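Single-stranded-DNA-specific exonuclease RecJ (Thermus thermophilus, PDB 2ZXR) degrades single-stranded DNA exonucleolytically in the 5' to 3' direction, using divalent metal ions such as magnesium or manganese, and has no detectable activity on single-stranded RNA. Local coordinates at residues G79-T87 with A269-R277; E183-L193 with T218-N229. All coordinates share one frame; numbering follows the deposited sequence.

Contact 1 (G79-T87 with A269-R277). With MG (magnesium ion), chain B.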
# COMPACT_ATOMS: atom_id res chain seq x y z
N GLY A 79 -28.22 4.42 1.95
CA GLY A 79 -26.83 4.00 1.97
C GLY A 79 -26.24 4.21 3.37
O GLY A 79 -25.78 5.31 3.70
N ASP A 80 -26.25 3.17 4.20
CA ASP A 80 -25.74 3.33 5.56
C ASP A 80 -24.89 2.17 6.08
O ASP A 80 -24.64 2.07 7.28
CB ASP A 80 -26.93 3.53 6.50
CG ASP A 80 -27.93 2.37 6.43
OD1 ASP A 80 -29.12 2.62 6.69
OD2 ASP A 80 -27.53 1.22 6.14
N TYR A 81 -24.44 1.31 5.19
CA TYR A 81 -23.66 0.18 5.62
C TYR A 81 -22.31 0.53 6.25
O TYR A 81 -21.90 -0.10 7.24
CB TYR A 81 -23.43 -0.77 4.45
CG TYR A 81 -22.77 -2.04 4.89
CD1 TYR A 81 -23.51 -3.06 5.50
CD2 TYR A 81 -21.38 -2.20 4.77
CE1 TYR A 81 -22.88 -4.21 5.98
CE2 TYR A 81 -20.75 -3.35 5.25
CZ TYR A 81 -21.50 -4.34 5.86
OH TYR A 81 -20.87 -5.46 6.34
N ASP A 82 -21.63 1.52 5.69
CA ASP A 82 -20.30 1.90 6.16
C ASP A 82 -20.03 3.34 5.74
O ASP A 82 -20.89 3.97 5.14
CB ASP A 82 -19.26 0.95 5.55
CG ASP A 82 -19.32 0.89 4.03
OD1 ASP A 82 -18.72 -0.03 3.43
OD2 ASP A 82 -19.97 1.76 3.40
N ALA A 83 -18.83 3.83 6.05
CA ALA A 83 -18.47 5.21 5.76
C ALA A 83 -18.68 5.64 4.30
O ALA A 83 -19.09 6.77 4.04
CB ALA A 83 -17.02 5.48 6.18
N ASP A 84 -18.38 4.74 3.37
CA ASP A 84 -18.55 5.03 1.96
C ASP A 84 -20.05 5.29 1.65
O ASP A 84 -20.39 6.25 0.97
CB ASP A 84 -18.02 3.85 1.12
CG ASP A 84 -17.87 4.19 -0.36
OD1 ASP A 84 -17.61 5.38 -0.69
OD2 ASP A 84 -17.99 3.28 -1.21
N GLY A 85 -20.93 4.42 2.13
CA GLY A 85 -22.36 4.63 1.89
C GLY A 85 -22.90 5.85 2.64
O GLY A 85 -23.71 6.62 2.10
N LEU A 86 -22.45 6.05 3.88
CA LEU A 86 -22.93 7.19 4.65
C LEU A 86 -22.46 8.55 4.12
O LEU A 86 -23.26 9.52 4.10
CB LEU A 86 -22.52 7.05 6.12
CG LEU A 86 -23.22 5.93 6.88
CD1 LEU A 86 -22.56 5.73 8.23
CD2 LEU A 86 -24.68 6.27 7.07
N THR A 87 -21.20 8.64 3.68
CA THR A 87 -20.73 9.91 3.17
C THR A 87 -21.40 10.16 1.83
O THR A 87 -21.74 11.30 1.51
CB THR A 87 -19.18 9.97 3.05
OG1 THR A 87 -18.71 8.87 2.27
CG2 THR A 87 -18.55 9.95 4.44
N ALA A 269 -12.64 7.25 9.62
CA ALA A 269 -13.55 6.24 9.12
C ALA A 269 -13.93 5.18 10.15
O ALA A 269 -15.08 4.76 10.20
CB ALA A 269 -12.96 5.58 7.88
N PRO A 270 -12.97 4.70 10.96
CA PRO A 270 -13.35 3.69 11.96
C PRO A 270 -14.43 4.17 12.92
O PRO A 270 -15.26 3.37 13.36
CB PRO A 270 -12.03 3.38 12.67
CG PRO A 270 -11.04 3.55 11.54
CD PRO A 270 -11.50 4.84 10.89
N ARG A 271 -14.42 5.46 13.28
CA ARG A 271 -15.44 5.98 14.20
C ARG A 271 -16.83 5.92 13.54
O ARG A 271 -17.83 5.54 14.16
CB ARG A 271 -15.18 7.43 14.58
CG ARG A 271 -14.56 7.64 15.92
CD ARG A 271 -13.07 7.46 15.87
NE ARG A 271 -12.44 7.91 17.10
CZ ARG A 271 -11.14 7.79 17.35
NH1 ARG A 271 -10.35 7.25 16.44
NH2 ARG A 271 -10.64 8.16 18.51
N ILE A 272 -16.86 6.30 12.27
CA ILE A 272 -18.08 6.28 11.51
C ILE A 272 -18.53 4.83 11.31
O ILE A 272 -19.72 4.51 11.48
CB ILE A 272 -17.86 6.93 10.11
CG1 ILE A 272 -17.58 8.43 10.28
CG2 ILE A 272 -19.07 6.69 9.22
CD1 ILE A 272 -17.23 9.15 8.99
N ASN A 273 -17.59 3.94 10.97
CA ASN A 273 -17.97 2.54 10.73
C ASN A 273 -18.47 1.84 11.97
O ASN A 273 -19.34 0.99 11.88
CB ASN A 273 -16.80 1.72 10.14
CG ASN A 273 -16.49 2.10 8.69
OD1 ASN A 273 -17.37 2.53 7.94
ND2 ASN A 273 -15.24 1.93 8.30
N ALA A 274 -17.92 2.20 13.13
CA ALA A 274 -18.32 1.57 14.38
C ALA A 274 -19.79 1.82 14.68
O ALA A 274 -20.46 0.96 15.22
CB ALA A 274 -17.47 2.10 15.55
N ALA A 275 -20.27 3.02 14.34
CA ALA A 275 -21.66 3.38 14.59
C ALA A 275 -22.55 2.44 13.81
O ALA A 275 -23.53 1.90 14.33
CB ALA A 275 -21.94 4.84 14.15
N SER A 276 -22.19 2.24 12.56
CA SER A 276 -22.95 1.36 11.71
C SER A 276 -22.82 -0.10 12.14
O SER A 276 -23.83 -0.79 12.26
CB SER A 276 -22.51 1.54 10.26
OG SER A 276 -23.18 0.60 9.44
N ARG A 277 -21.59 -0.57 12.39
CA ARG A 277 -21.39 -1.96 12.78
C ARG A 277 -22.18 -2.22 14.06
O ARG A 277 -22.58 -3.34 14.31
CB ARG A 277 -19.91 -2.27 13.06
CG ARG A 277 -18.87 -1.98 11.96
CD ARG A 277 -17.46 -1.85 12.64
NE ARG A 277 -16.36 -1.40 11.77
CZ ARG A 277 -15.96 -2.04 10.66
NH1 ARG A 277 -16.56 -3.16 10.29
NH2 ARG A 277 -14.97 -1.55 9.91
MG MG B . -17.89 0.97 -1.19
O HOH W 1 -17.42 0.65 1.08
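Asn273 OD1 receives the backbone N of Ala83 at 2.7 Å, the N-H meeting it nearly along the C=O axis (C=O...N 166°). The amide reaches the first turn of helix 83-98 because CG stands beside its own backbone N, chi1 -71°. Next to this bond the packing is close and apolar: Ile272 CG2 rests 3.8 Å from Ala83 CA and equally near Leu86 CD1, and the Ile272 and Leu86 side chains run past one another in opposing senses. Toward solvent the contact thins out to polar atoms. There Ser276 OG lies 2.6 Å from Tyr81 O and 3.0 Å from Asp80 O, the hydroxyl within reach of both carbonyls; Tyr81, whose CB points away from helix 261-277, is exposed. Asp82 caps helix 83-98, its OD2 taking Gly85 N at 3.1 Å, while OD1 accepts from a water that is itself a magnesium ligand. Helix 261-277 thus grips the backbone of the aspartate-rich DHH-family loop through uncharged groups and does not use the metal-binding carboxylates: Asp84 OD2 binds the magnesium, and in the manganese-bound enzyme Asp80 and Asp82 bind the first manganese.

Contact 2 (E183-L193 with T218-N229). With MG (magnesium ion), chain B.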
# COMPACT_ATOMS: atom_id res chain seq x y z
N GLU A 183 -10.76 3.98 -14.20
CA GLU A 183 -10.97 4.79 -12.99
C GLU A 183 -11.78 3.92 -12.05
O GLU A 183 -12.61 3.13 -12.50
CB GLU A 183 -11.76 6.06 -13.30
CG GLU A 183 -11.10 7.00 -14.27
CD GLU A 183 -9.74 7.48 -13.79
OE1 GLU A 183 -9.09 8.22 -14.56
OE2 GLU A 183 -9.33 7.13 -12.67
N LYS A 184 -11.57 4.05 -10.74
CA LYS A 184 -12.32 3.23 -9.79
C LYS A 184 -13.00 4.03 -8.67
O LYS A 184 -12.73 3.82 -7.49
CB LYS A 184 -11.38 2.17 -9.23
CG LYS A 184 -10.67 1.40 -10.35
CD LYS A 184 -9.56 0.50 -9.81
CE LYS A 184 -9.11 -0.52 -10.87
NZ LYS A 184 -10.27 -1.31 -11.40
N PRO A 185 -13.90 4.95 -9.03
CA PRO A 185 -14.59 5.75 -8.01
C PRO A 185 -15.40 4.83 -7.08
O PRO A 185 -15.77 3.72 -7.45
CB PRO A 185 -15.45 6.71 -8.83
CG PRO A 185 -15.69 5.96 -10.10
CD PRO A 185 -14.36 5.31 -10.39
N THR A 186 -15.65 5.27 -5.85
CA THR A 186 -16.39 4.41 -4.91
C THR A 186 -17.86 4.83 -4.84
O THR A 186 -18.33 5.62 -5.65
CB THR A 186 -15.77 4.48 -3.48
OG1 THR A 186 -15.94 5.80 -2.95
CG2 THR A 186 -14.28 4.16 -3.53
N GLY A 187 -18.58 4.29 -3.86
CA GLY A 187 -19.98 4.65 -3.71
C GLY A 187 -20.13 6.16 -3.50
O GLY A 187 -21.00 6.79 -4.09
N ALA A 188 -19.29 6.72 -2.64
CA ALA A 188 -19.34 8.15 -2.36
C ALA A 188 -18.77 8.93 -3.54
O ALA A 188 -19.19 10.07 -3.81
CB ALA A 188 -18.56 8.47 -1.07
N GLY A 189 -17.82 8.33 -4.25
CA GLY A 189 -17.23 8.99 -5.41
C GLY A 189 -18.27 9.16 -6.51
O GLY A 189 -18.33 10.22 -7.17
N VAL A 190 -19.07 8.11 -6.72
CA VAL A 190 -20.12 8.12 -7.73
C VAL A 190 -21.27 9.07 -7.29
O VAL A 190 -21.81 9.79 -8.12
CB VAL A 190 -20.63 6.68 -8.02
CG1 VAL A 190 -21.83 6.72 -9.00
CG2 VAL A 190 -19.49 5.83 -8.66
N ALA A 191 -21.62 9.07 -6.00
CA ALA A 191 -22.65 10.01 -5.51
C ALA A 191 -22.17 11.45 -5.83
O ALA A 191 -22.96 12.32 -6.24
CB ALA A 191 -22.81 9.87 -4.02
N PHE A 192 -20.89 11.69 -5.62
CA PHE A 192 -20.28 12.99 -5.88
C PHE A 192 -20.35 13.30 -7.40
O PHE A 192 -20.71 14.38 -7.79
CB PHE A 192 -18.82 12.95 -5.40
CG PHE A 192 -18.04 14.18 -5.68
CD1 PHE A 192 -18.17 15.29 -4.86
CD2 PHE A 192 -17.14 14.23 -6.74
CE1 PHE A 192 -17.41 16.43 -5.09
CE2 PHE A 192 -16.38 15.38 -6.98
CZ PHE A 192 -16.52 16.47 -6.15
N LEU A 193 -20.00 12.33 -8.23
CA LEU A 193 -20.04 12.53 -9.68
C LEU A 193 -21.46 12.86 -10.13
O LEU A 193 -21.66 13.74 -10.97
CB LEU A 193 -19.52 11.30 -10.41
CG LEU A 193 -18.00 11.13 -10.25
CD1 LEU A 193 -17.56 9.73 -10.66
CD2 LEU A 193 -17.30 12.22 -11.07
N THR A 218 -14.07 7.42 -0.07
CA THR A 218 -13.09 6.80 -0.98
C THR A 218 -11.98 6.08 -0.19
O THR A 218 -11.64 4.93 -0.47
CB THR A 218 -12.48 7.90 -1.88
OG1 THR A 218 -13.54 8.50 -2.64
CG2 THR A 218 -11.40 7.34 -2.83
N ILE A 219 -11.43 6.77 0.79
CA ILE A 219 -10.39 6.19 1.63
C ILE A 219 -10.96 5.01 2.45
O ILE A 219 -10.38 3.93 2.49
CB ILE A 219 -9.79 7.29 2.56
CG1 ILE A 219 -9.01 8.31 1.71
CG2 ILE A 219 -8.91 6.65 3.61
CD1 ILE A 219 -8.54 9.59 2.50
N ALA A 220 -12.13 5.22 3.04
CA ALA A 220 -12.78 4.17 3.84
C ALA A 220 -13.08 2.91 3.02
O ALA A 220 -13.03 1.80 3.55
CB ALA A 220 -14.09 4.72 4.46
N ASP A 221 -13.42 3.08 1.75
CA ASP A 221 -13.73 1.96 0.88
C ASP A 221 -12.49 1.15 0.51
O ASP A 221 -12.61 0.05 -0.03
CB ASP A 221 -14.38 2.47 -0.42
CG ASP A 221 -14.67 1.34 -1.43
OD1 ASP A 221 -14.00 1.26 -2.48
OD2 ASP A 221 -15.56 0.52 -1.16
N VAL A 222 -11.31 1.73 0.77
CA VAL A 222 -10.03 1.12 0.45
C VAL A 222 -9.88 0.90 -1.05
O VAL A 222 -9.39 -0.13 -1.49
CB VAL A 222 -9.81 -0.22 1.19
CG1 VAL A 222 -8.34 -0.69 1.02
CG2 VAL A 222 -10.15 -0.05 2.68
N ALA A 223 -10.32 1.88 -1.83
CA ALA A 223 -10.22 1.82 -3.26
C ALA A 223 -8.82 2.33 -3.63
O ALA A 223 -8.16 3.03 -2.84
CB ALA A 223 -11.28 2.68 -3.89
N PRO A 224 -8.33 1.97 -4.82
CA PRO A 224 -7.02 2.37 -5.32
C PRO A 224 -6.93 3.89 -5.47
O PRO A 224 -7.75 4.52 -6.17
CB PRO A 224 -6.92 1.65 -6.67
CG PRO A 224 -7.80 0.44 -6.50
CD PRO A 224 -8.98 1.01 -5.74
N LEU A 225 -5.92 4.47 -4.84
CA LEU A 225 -5.71 5.88 -4.89
C LEU A 225 -4.86 6.37 -6.06
O LEU A 225 -3.73 6.81 -5.90
CB LEU A 225 -5.12 6.34 -3.57
CG LEU A 225 -5.96 6.17 -2.29
CD1 LEU A 225 -5.36 7.05 -1.18
CD2 LEU A 225 -7.44 6.60 -2.54
N TRP A 226 -5.40 6.26 -7.26
CA TRP A 226 -4.71 6.77 -8.44
C TRP A 226 -5.71 7.44 -9.36
O TRP A 226 -6.93 7.30 -9.19
CB TRP A 226 -3.93 5.66 -9.17
CG TRP A 226 -4.65 4.37 -9.47
CD1 TRP A 226 -5.74 4.20 -10.28
CD2 TRP A 226 -4.27 3.06 -9.03
NE1 TRP A 226 -6.06 2.86 -10.37
CE2 TRP A 226 -5.17 2.14 -9.62
CE3 TRP A 226 -3.24 2.58 -8.21
CZ2 TRP A 226 -5.09 0.76 -9.40
CZ3 TRP A 226 -3.16 1.20 -7.99
CH2 TRP A 226 -4.08 0.31 -8.57
N GLY A 227 -5.20 8.22 -10.31
CA GLY A 227 -6.05 8.91 -11.25
C GLY A 227 -7.08 9.77 -10.55
O GLY A 227 -6.76 10.54 -9.63
N TRP A 228 -8.33 9.64 -10.98
CA TRP A 228 -9.44 10.40 -10.42
C TRP A 228 -9.53 10.26 -8.89
O TRP A 228 -9.72 11.25 -8.17
CB TRP A 228 -10.76 9.94 -11.04
CG TRP A 228 -11.86 10.91 -10.77
CD1 TRP A 228 -12.15 12.04 -11.47
CD2 TRP A 228 -12.81 10.84 -9.70
NE1 TRP A 228 -13.22 12.69 -10.91
CE2 TRP A 228 -13.65 11.97 -9.82
CE3 TRP A 228 -13.04 9.93 -8.65
CZ2 TRP A 228 -14.70 12.23 -8.93
CZ3 TRP A 228 -14.08 10.18 -7.77
CH2 TRP A 228 -14.90 11.32 -7.91
N ASN A 229 -9.39 9.04 -8.38
CA ASN A 229 -9.45 8.89 -6.93
C ASN A 229 -8.32 9.70 -6.25
O ASN A 229 -8.56 10.30 -5.23
CB ASN A 229 -9.38 7.41 -6.50
CG ASN A 229 -10.71 6.68 -6.64
OD1 ASN A 229 -11.79 7.29 -6.68
ND2 ASN A 229 -10.64 5.36 -6.68
MG MG B . -17.89 0.97 -1.19
O HOH W 2 -9.63 6.38 -10.07
O HOH W 3 -14.24 7.59 -5.27
O HOH W 1 -17.42 0.65 1.08
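Trp228 lays its indole against the start of helix 187-201, and its side chain can be followed outward from the backbone. CB sits 3.5 Å from Glu183 OE2, the same oxygen that accepts Trp228 N at 3.2 Å from above the carboxylate plane, 46° out of it. With CG anti to the backbone N (chi1 -165°), the ring extends toward the helix. CE3 and CZ3 pass Pro185 CB, and CH2 comes to 3.7 Å from Gly189 O, where the lack of a side chain on Gly189 lets the ring in. CZ2 is met at 3.4 Å by Leu193 CD2 and near the plane of both rings by Phe192 CD2; Leu193 CD1 lies over one indole face. NE1 donates to Ala51 O, outside both segments.

Beside the indole, Asn229 ND2 spends its two hydrogens on Lys184 O, at 2.7 Å and well above that carbonyl's plane, and on Pro224 O, both within its own amide plane. Its OD1 accepts from a water that also donates to Thr218 OG1, itself bonded to Ala214 O, and takes Thr186 N. The buried amide therefore joins Lys184 to Pro224 directly, and through the water reaches Thr186 and Thr218. A second water joins Glu183 OE2 to the backbone N atoms of Lys184 and Asn229.

Nearer the metal, Thr186 CG2 packs tightly on Ala223 CB and meets Asp221 OD1 at 3.1 Å, the two side chains approaching from opposing sides; Asp221 OD2 binds magnesium at 2.4 Å. Thr186 OG1, hydrogen-bonded to Asp84, also accepts a weak capping bond from Gly189 N. A metal-binding aspartate just before the Schellman turn at Val222, set against a threonine N-cap, forms one wall of the DHH-family phosphoesterase metal site.

In the fold
Contacts 1 and 2, their centres about 15 Å apart, supply different ligands to one magnesium: Asp84 comes from 79-87 and Asp221 from 218-229, with Asp136, His160 and His161 completing the protein ligands. A water 2.3 Å from the magnesium ties Asp82 OD1 to it as well. The contacts also touch directly. Asp84 OD1 lies 2.8 Å from Thr186 OG1 and Asp84 OD2 2.9 Å from Gly187 N, both probable hydrogen bonds, so the N-terminus of helix 187-201 holds the metal-binding carboxylate. Ala83 CB and Ala220 CB meet at 3.5 Å. Along the chain, contact 2 is nested within the loop that contact 1 closes, bringing distant segments together around the exonuclease active centre.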